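Local atomic coordinates of serine protease pet (Escherichia coli, PDB entry 4OM9), a protein that is a secreted autotransporter enterotoxin of enteroaggregative strains, a serine protease whose target is probably the host cytoskeletal protein alpha-fodrin. Residues A[493-498]-A[511-516]. Sequence-based numbering, arbitrary orientation.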
# COMPACT_ATOMS: atom_id res chain seq x y z
N ASN A 493 -7.05 14.95 17.75
CA ASN A 493 -6.41 15.53 16.58
C ASN A 493 -5.00 14.98 16.37
O ASN A 493 -4.37 15.23 15.34
CB ASN A 493 -6.39 17.05 16.71
CG ASN A 493 -7.78 17.65 16.67
OD1 ASN A 493 -8.75 16.97 16.30
ND2 ASN A 493 -7.91 18.92 17.05
N ALA A 494 -4.53 14.18 17.32
CA ALA A 494 -3.21 13.59 17.23
C ALA A 494 -3.19 12.38 16.29
O ALA A 494 -2.83 11.26 16.70
CB ALA A 494 -2.71 13.19 18.61
N ARG A 495 -3.55 12.60 15.03
CA ARG A 495 -3.72 11.51 14.09
C ARG A 495 -2.40 11.05 13.52
O ARG A 495 -1.69 11.82 12.87
CB ARG A 495 -4.65 11.92 12.94
CG ARG A 495 -6.12 11.93 13.31
CD ARG A 495 -7.01 12.39 12.17
NE ARG A 495 -7.74 13.59 12.53
CZ ARG A 495 -8.96 13.60 13.06
NH1 ARG A 495 -9.59 12.45 13.31
NH2 ARG A 495 -9.54 14.76 13.34
N LEU A 496 -2.06 9.79 13.79
CA LEU A 496 -0.95 9.11 13.15
C LEU A 496 -1.48 8.37 11.93
O LEU A 496 -2.33 7.47 12.05
CB LEU A 496 -0.27 8.13 14.11
CG LEU A 496 0.78 7.25 13.45
CD1 LEU A 496 1.86 8.11 12.79
CD2 LEU A 496 1.40 6.25 14.42
N ILE A 497 -0.98 8.77 10.76
CA ILE A 497 -1.39 8.22 9.48
C ILE A 497 -0.27 7.40 8.83
O ILE A 497 0.80 7.92 8.58
CB ILE A 497 -1.83 9.34 8.53
CG1 ILE A 497 -2.95 10.15 9.18
CG2 ILE A 497 -2.27 8.77 7.18
CD1 ILE A 497 -2.92 11.63 8.85
N LEU A 498 -0.50 6.12 8.60
CA LEU A 498 0.51 5.27 7.99
C LEU A 498 0.17 5.07 6.52
O LEU A 498 -0.93 4.56 6.20
CB LEU A 498 0.61 3.93 8.71
CG LEU A 498 1.35 3.80 10.06
CD1 LEU A 498 1.99 5.12 10.58
CD2 LEU A 498 0.48 3.15 11.12
N ASN A 511 -5.49 6.93 23.34
CA ASN A 511 -5.81 8.34 23.48
C ASN A 511 -5.60 9.20 22.22
O ASN A 511 -5.90 10.39 22.26
CB ASN A 511 -5.02 8.95 24.66
CG ASN A 511 -5.65 8.63 26.03
OD1 ASN A 511 -6.87 8.47 26.13
ND2 ASN A 511 -4.83 8.54 27.07
N ALA A 512 -5.13 8.60 21.13
CA ALA A 512 -4.81 9.36 19.91
C ALA A 512 -5.09 8.54 18.65
O ALA A 512 -4.80 7.35 18.62
CB ALA A 512 -3.34 9.82 19.93
N PRO A 513 -5.65 9.15 17.60
CA PRO A 513 -6.14 8.35 16.47
C PRO A 513 -5.05 7.72 15.57
O PRO A 513 -3.97 8.27 15.39
CB PRO A 513 -6.98 9.34 15.65
CG PRO A 513 -7.14 10.56 16.54
CD PRO A 513 -5.93 10.59 17.41
N LEU A 514 -5.38 6.56 15.03
CA LEU A 514 -4.58 5.90 14.03
C LEU A 514 -5.38 5.80 12.73
O LEU A 514 -6.59 5.55 12.73
CB LEU A 514 -4.16 4.50 14.48
CG LEU A 514 -3.12 3.88 13.54
CD1 LEU A 514 -1.74 4.43 13.86
CD2 LEU A 514 -3.13 2.37 13.63
N VAL A 515 -4.67 6.02 11.62
CA VAL A 515 -5.22 5.92 10.28
C VAL A 515 -4.30 5.08 9.42
O VAL A 515 -3.09 5.34 9.35
CB VAL A 515 -5.38 7.29 9.62
CG1 VAL A 515 -5.75 7.13 8.17
CG2 VAL A 515 -6.43 8.09 10.37
N MET A 516 -4.87 4.04 8.84
CA MET A 516 -4.18 3.23 7.85
C MET A 516 -4.83 3.48 6.49
O MET A 516 -6.07 3.41 6.35
CB MET A 516 -4.22 1.74 8.20
CG MET A 516 -3.63 1.36 9.55
SD MET A 516 -4.06 -0.35 9.91
CE MET A 516 -3.31 -0.57 11.52
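Leu496 to Leu498 and Leu514 to Met516 run as parallel strands whose axes approach to 4.7 Å at an angle of 16°, paired Leu496 with Leu514, Ile497 with Val515 and Leu498 with Met516. Leu496 uses both its polar backbone atoms, its N donating to Pro513 O and its O receiving Val515 N; Leu498 N then reaches Val515 O at 2.8 Å in a nearly straight bond of 169°. Longer CA-H...O contacts supplement these bonds, among them Ile497 CA to Val515 O. On one face Leu496 and Leu514 lie side by side, pointing the same way. Leu514 CG stands anti to the backbone N (chi1 -170°), and chi2 then brings CD1 toward the neighbouring strand, where it touches Leu496 CD2 at 3.7 Å and, from another direction, Leu498 CD2 at 3.8 Å. One methyl group thus joins two leucines of the adjacent strand. Parallel pairing of strands from successive coils defines the right-handed beta-helix that forms the stalk of autotransporter passenger domains of this family, and the stacked leucines here are a frequent feature of its interior; the pairing continues to strand 471-473 beyond Leu496 and to strand 592-595 beyond Leu514. On the other face, Ile497 CG1 packs against Val515 CB at 3.8 Å, the two branched side chains again alongside one another. Ahead of the strands, the Pro513 ring crosses the Arg495 side chain at a slant, its CB and CG both against the aliphatic CG of the arginine, with CB 3.6 Å from Arg495 CG. Pro513 CD sits 3.3 Å from Ala494 O, a carbonyl that accepts a hydrogen bond from His485 NE2. Ala494 CB and Ala512 CB meet at 3.7 Å beside Leu487, which touches both.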